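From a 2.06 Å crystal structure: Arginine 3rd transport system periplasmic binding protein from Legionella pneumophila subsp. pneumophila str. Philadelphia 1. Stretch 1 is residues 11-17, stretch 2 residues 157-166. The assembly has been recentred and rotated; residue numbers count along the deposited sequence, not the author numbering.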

ATOM      1  N   LYS A  11     -28.433  22.717  -5.337  1.00 21.36           N
ATOM      2  CA  LYS A  11     -27.798  23.986  -5.666  1.00 22.05           C
ATOM      3  C   LYS A  11     -26.704  24.458  -4.718  1.00 20.92           C
ATOM      4  O   LYS A  11     -25.788  25.157  -5.134  1.00 23.05           O
ATOM      5  CB  LYS A  11     -28.862  25.085  -5.781  1.00 23.12           C
ATOM      6  CG  LYS A  11     -29.607  25.075  -7.104  1.00 25.60           C
ATOM      7  CD  LYS A  11     -30.699  26.129  -7.144  1.00 27.18           C
ATOM      8  CE  LYS A  11     -31.275  26.268  -8.550  1.00 30.20           C
ATOM      9  NZ  LYS A  11     -32.462  27.169  -8.585  1.00 30.29           N
ATOM     10  N   PHE A  12     -26.781  24.085  -3.448  1.00 21.34           N
ATOM     11  CA  PHE A  12     -25.766  24.548  -2.518  1.00 21.37           C
ATOM     12  C   PHE A  12     -25.630  23.687  -1.267  1.00 21.11           C
ATOM     13  O   PHE A  12     -26.504  23.671  -0.393  1.00 19.89           O
ATOM     14  CB  PHE A  12     -26.067  26.001  -2.120  1.00 20.55           C
ATOM     15  CG  PHE A  12     -24.951  26.673  -1.372  1.00 20.63           C
ATOM     16  CD1 PHE A  12     -23.729  26.924  -1.992  1.00 21.30           C
ATOM     17  CD2 PHE A  12     -25.116  27.049  -0.042  1.00 21.31           C
ATOM     18  CE1 PHE A  12     -22.686  27.539  -1.296  1.00 20.78           C
ATOM     19  CE2 PHE A  12     -24.081  27.664   0.663  1.00 19.51           C
ATOM     20  CZ  PHE A  12     -22.862  27.910   0.033  1.00 19.21           C
ATOM     21  N   ASN A  13     -24.530  22.955  -1.193  1.00 22.29           N
ATOM     22  CA  ASN A  13     -24.259  22.129  -0.027  1.00 21.85           C
ATOM     23  C   ASN A  13     -22.819  21.663  -0.083  1.00 21.27           C
ATOM     24  O   ASN A  13     -22.540  20.468  -0.119  1.00 21.28           O
ATOM     25  CB  ASN A  13     -25.202  20.926   0.046  1.00 21.98           C
ATOM     26  CG  ASN A  13     -24.990  20.098   1.307  1.00 22.72           C
ATOM     27  OD1 ASN A  13     -24.775  20.646   2.393  1.00 22.63           O
ATOM     28  ND2 ASN A  13     -25.060  18.774   1.172  1.00 17.55           N
ATOM     29  N   PRO A  14     -21.882  22.619  -0.113  1.00 19.82           N
ATOM     30  CA  PRO A  14     -20.462  22.268  -0.160  1.00 18.00           C
ATOM     31  C   PRO A  14     -20.173  21.342   1.019  1.00 16.39           C
ATOM     32  O   PRO A  14     -20.831  21.431   2.057  1.00 16.29           O
ATOM     33  CB  PRO A  14     -19.769  23.627  -0.037  1.00 19.20           C
ATOM     34  CG  PRO A  14     -20.766  24.451   0.751  1.00 19.40           C
ATOM     35  CD  PRO A  14     -22.067  24.064   0.102  1.00 19.69           C
ATOM     36  N   PRO A  15     -19.174  20.454   0.887  1.00 14.09           N
ATOM     37  CA  PRO A  15     -18.308  20.267  -0.278  1.00 13.55           C
ATOM     38  C   PRO A  15     -18.831  19.289  -1.331  1.00 13.49           C
ATOM     39  O   PRO A  15     -18.073  18.881  -2.207  1.00 15.47           O
ATOM     40  CB  PRO A  15     -17.020  19.761   0.350  1.00 12.53           C
ATOM     41  CG  PRO A  15     -17.553  18.845   1.402  1.00 13.12           C
ATOM     42  CD  PRO A  15     -18.684  19.652   2.025  1.00 14.93           C
ATOM     43  N   PHE A  16     -20.105  18.908  -1.242  1.00 14.20           N
ATOM     44  CA  PHE A  16     -20.689  17.959  -2.199  1.00 15.91           C
ATOM     45  C   PHE A  16     -20.958  18.594  -3.568  1.00 15.82           C
ATOM     46  O   PHE A  16     -20.584  18.046  -4.604  1.00 15.07           O
ATOM     47  CB  PHE A  16     -21.965  17.355  -1.606  1.00 16.34           C
ATOM     48  CG  PHE A  16     -21.716  16.548  -0.368  1.00 17.85           C
ATOM     49  CD1 PHE A  16     -21.229  15.248  -0.458  1.00 18.29           C
ATOM     50  CD2 PHE A  16     -21.903  17.108   0.896  1.00 18.48           C
ATOM     51  CE1 PHE A  16     -20.931  14.511   0.694  1.00 19.15           C
ATOM     52  CE2 PHE A  16     -21.607  16.382   2.053  1.00 17.48           C
ATOM     53  CZ  PHE A  16     -21.119  15.078   1.947  1.00 18.45           C
ATOM     54  N   GLU A  17     -21.619  19.743  -3.570  1.00 16.14           N
ATOM     55  CA  GLU A  17     -21.865  20.469  -4.811  1.00 17.24           C
ATOM     56  C   GLU A  17     -22.305  21.893  -4.530  1.00 17.07           C
ATOM     57  O   GLU A  17     -22.910  22.187  -3.503  1.00 17.12           O
ATOM     58  CB  GLU A  17     -22.916  19.783  -5.696  1.00 14.67           C
ATOM     59  CG  GLU A  17     -24.310  19.716  -5.116  1.00 15.22           C
ATOM     60  CD  GLU A  17     -24.572  18.403  -4.426  1.00 15.60           C
ATOM     61  OE1 GLU A  17     -23.752  17.482  -4.612  1.00 15.92           O
ATOM     62  OE2 GLU A  17     -25.592  18.286  -3.714  1.00 19.07           O
HETATM   63  N   MSE A 157     -26.866  18.931  10.152  1.00 19.42           N
HETATM   64  CA  MSE A 157     -26.607  18.778   8.724  1.00 20.43           C
HETATM   65  C   MSE A 157     -25.585  17.670   8.476  1.00 18.66           C
HETATM   66  O   MSE A 157     -25.159  16.999   9.412  1.00 19.48           O
HETATM   67  CB  MSE A 157     -26.087  20.104   8.144  1.00 24.49           C
HETATM   68  CG  MSE A 157     -24.771  20.606   8.744  1.00 30.64           C
HETATM   69 SE   MSE A 157     -24.206  22.366   8.100  1.00 41.37          SE
HETATM   70  CE  MSE A 157     -25.581  23.464   8.957  1.00 34.82           C
ATOM     71  N   ASP A 158     -25.209  17.477   7.216  1.00 17.38           N
ATOM     72  CA  ASP A 158     -24.222  16.462   6.864  1.00 16.32           C
ATOM     73  C   ASP A 158     -22.911  16.760   7.604  1.00 17.09           C
ATOM     74  O   ASP A 158     -22.513  17.923   7.740  1.00 18.90           O
ATOM     75  CB  ASP A 158     -23.955  16.461   5.352  1.00 16.60           C
ATOM     76  CG  ASP A 158     -25.221  16.259   4.521  1.00 19.20           C
ATOM     77  OD1 ASP A 158     -25.931  15.254   4.728  1.00 19.31           O
ATOM     78  OD2 ASP A 158     -25.498  17.107   3.647  1.00 19.65           O
ATOM     79  N   TYR A 159     -22.247  15.711   8.075  1.00 15.57           N
ATOM     80  CA  TYR A 159     -20.984  15.848   8.790  1.00 14.72           C
ATOM     81  C   TYR A 159     -19.909  16.593   7.987  1.00 14.89           C
ATOM     82  O   TYR A 159     -19.295  17.532   8.502  1.00 13.92           O
ATOM     83  CB  TYR A 159     -20.459  14.467   9.198  1.00 18.26           C
ATOM     84  CG  TYR A 159     -19.065  14.498   9.784  1.00 20.58           C
ATOM     85  CD1 TYR A 159     -18.816  15.127  11.004  1.00 21.19           C
ATOM     86  CD2 TYR A 159     -17.988  13.933   9.100  1.00 20.14           C
ATOM     87  CE1 TYR A 159     -17.529  15.203  11.531  1.00 24.25           C
ATOM     88  CE2 TYR A 159     -16.693  14.001   9.616  1.00 23.42           C
ATOM     89  CZ  TYR A 159     -16.472  14.638  10.831  1.00 24.42           C
ATOM     90  OH  TYR A 159     -15.200  14.728  11.343  1.00 26.42           O
ATOM     91  N   GLU A 160     -19.677  16.186   6.737  1.00 13.61           N
ATOM     92  CA  GLU A 160     -18.661  16.848   5.918  1.00 15.24           C
ATOM     93  C   GLU A 160     -19.057  18.285   5.576  1.00 15.54           C
ATOM     94  O   GLU A 160     -18.191  19.121   5.301  1.00 14.82           O
ATOM     95  CB  GLU A 160     -18.392  16.085   4.615  1.00 15.72           C
ATOM     96  CG  GLU A 160     -17.697  14.734   4.766  1.00 18.23           C
ATOM     97  CD  GLU A 160     -16.395  14.801   5.545  1.00 19.80           C
ATOM     98  OE1 GLU A 160     -15.755  15.871   5.569  1.00 21.94           O
ATOM     99  OE2 GLU A 160     -16.006  13.770   6.130  1.00 20.99           O
ATOM    100  N   ALA A 161     -20.358  18.565   5.569  1.00 15.53           N
ATOM    101  CA  ALA A 161     -20.839  19.917   5.283  1.00 16.89           C
ATOM    102  C   ALA A 161     -20.565  20.785   6.508  1.00 16.98           C
ATOM    103  O   ALA A 161     -20.190  21.949   6.385  1.00 17.60           O
ATOM    104  CB  ALA A 161     -22.343  19.903   4.981  1.00 14.80           C
ATOM    105  N   ALA A 162     -20.763  20.207   7.689  1.00 15.26           N
ATOM    106  CA  ALA A 162     -20.531  20.917   8.945  1.00 17.95           C
ATOM    107  C   ALA A 162     -19.056  21.264   9.094  1.00 17.76           C
ATOM    108  O   ALA A 162     -18.708  22.383   9.472  1.00 18.96           O
ATOM    109  CB  ALA A 162     -20.989  20.065  10.129  1.00 15.28           C
ATOM    110  N   LYS A 163     -18.191  20.302   8.792  1.00 20.01           N
ATOM    111  CA  LYS A 163     -16.752  20.515   8.882  1.00 23.04           C
ATOM    112  C   LYS A 163     -16.309  21.577   7.884  1.00 22.26           C
ATOM    113  O   LYS A 163     -15.442  22.399   8.181  1.00 21.56           O
ATOM    114  CB  LYS A 163     -15.995  19.213   8.608  1.00 27.48           C
ATOM    115  CG  LYS A 163     -16.007  18.230   9.760  1.00 31.74           C
ATOM    116  CD  LYS A 163     -14.850  17.254   9.625  1.00 37.65           C
ATOM    117  CE  LYS A 163     -13.513  17.984   9.656  1.00 38.91           C
ATOM    118  NZ  LYS A 163     -12.371  17.043   9.488  1.00 41.56           N
ATOM    119  N   TYR A 164     -16.904  21.548   6.696  1.00 20.60           N
ATOM    120  CA  TYR A 164     -16.583  22.522   5.662  1.00 19.90           C
ATOM    121  C   TYR A 164     -16.821  23.939   6.191  1.00 20.19           C
ATOM    122  O   TYR A 164     -15.933  24.789   6.156  1.00 19.59           O
ATOM    123  CB  TYR A 164     -17.467  22.291   4.431  1.00 20.40           C
ATOM    124  CG  TYR A 164     -17.371  23.398   3.413  1.00 20.38           C
ATOM    125  CD1 TYR A 164     -16.361  23.402   2.454  1.00 19.24           C
ATOM    126  CD2 TYR A 164     -18.263  24.472   3.441  1.00 17.67           C
ATOM    127  CE1 TYR A 164     -16.236  24.450   1.548  1.00 20.07           C
ATOM    128  CE2 TYR A 164     -18.144  25.527   2.537  1.00 20.77           C
ATOM    129  CZ  TYR A 164     -17.125  25.506   1.596  1.00 19.89           C
ATOM    130  OH  TYR A 164     -16.973  26.545   0.714  1.00 22.65           O
ATOM    131  N   TRP A 165     -18.029  24.178   6.688  1.00 21.37           N
ATOM    132  CA  TRP A 165     -18.392  25.486   7.199  1.00 23.95           C
ATOM    133  C   TRP A 165     -17.544  25.974   8.359  1.00 26.55           C
ATOM    134  O   TRP A 165     -17.192  27.150   8.418  1.00 25.76           O
ATOM    135  CB  TRP A 165     -19.874  25.511   7.581  1.00 24.10           C
ATOM    136  CG  TRP A 165     -20.751  25.511   6.378  1.00 24.96           C
ATOM    137  CD1 TRP A 165     -21.522  24.481   5.919  1.00 25.26           C
ATOM    138  CD2 TRP A 165     -20.877  26.565   5.418  1.00 24.94           C
ATOM    139  NE1 TRP A 165     -22.116  24.827   4.729  1.00 25.01           N
ATOM    140  CE2 TRP A 165     -21.736  26.102   4.399  1.00 24.41           C
ATOM    141  CE3 TRP A 165     -20.345  27.860   5.321  1.00 26.18           C
ATOM    142  CZ2 TRP A 165     -22.074  26.885   3.293  1.00 23.31           C
ATOM    143  CZ3 TRP A 165     -20.683  28.643   4.216  1.00 24.19           C
ATOM    144  CH2 TRP A 165     -21.540  28.149   3.219  1.00 23.32           C
HETATM  145  N   MSE A 166     -17.202  25.088   9.282  1.00 27.38           N
HETATM  146  CA  MSE A 166     -16.397  25.543  10.394  1.00 30.52           C
HETATM  147  C   MSE A 166     -14.988  25.922   9.966  1.00 28.77           C
HETATM  148  O   MSE A 166     -14.326  26.716  10.628  1.00 28.21           O
HETATM  149  CB  MSE A 166     -16.327  24.495  11.485  1.00 35.77           C
HETATM  150  CG  MSE A 166     -15.541  24.994  12.664  1.00 43.30           C
HETATM  151 SE   MSE A 166     -15.607  23.742  14.070  1.00 50.31          SE
HETATM  152  CE  MSE A 166     -14.166  22.571  13.499  1.00 47.39           C
TER
HETATM  153  O   HOH W   1     -25.781  19.627   4.738  1.00 18.73           O
HETATM  154  O   HOH W   2     -23.001  22.810   2.900  1.00 20.65           O

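Lys 11 lies too far from the second stretch to take part, and the contact begins at Phe 12. The CA-to-CB bond of Phe 12 points sideways, but its t rotamer brings the end of the ring to the indole of Trp 165, where CE2 of Phe 12 lies 3.4 Å from CZ2 of Trp 165. The two rings meet rim to rim, with their planes at 64°, so neither covers the face of the other.

Asn 13 supplies the one direct hydrogen bond between the stretches. Although its CA-to-CB bond points away, the extended side chain returns its amide to the helix start, and ND2 of Asn 13 donates to OD2 of Asp 158 at 3.0 Å with a nearly straight angle of 157°. Asp 158 occupies the N-cap position, yet its side chain makes no capping bond. The other end of the amide, OD1 of Asn 13, accepts from two waters. One also donates to OD2 of Asp 158, so that the water and the direct bond together close a small polar ring between the two side chains; the second donates to O of Pro 14 and accepts from NE1 of Trp 165, so that the indole nitrogen is tied to the loop through solvent.

The CA-to-CB bond of Pro 14 points toward the helix, and its ring packs on Tyr 164. Its CB sits over one face of the phenol ring, 3.7 Å from the centroid and only 16° off the normal, a CH-pi arrangement, while its CG reaches CZ2 of Trp 165 at 3.8 Å. Its carbonyl O receives a CA-H...O contact from CA of Ala 161 at 3.6 Å.

A cis peptide bond leads into Pro 15, whose CD sits against the first turn of the helix, 3.4 Å from O of Glu 160. Phe 16 ends the contact: its CA-to-CB bond points toward the other stretch, and its ring packs on the CB atoms of Asp 158 and Glu 160.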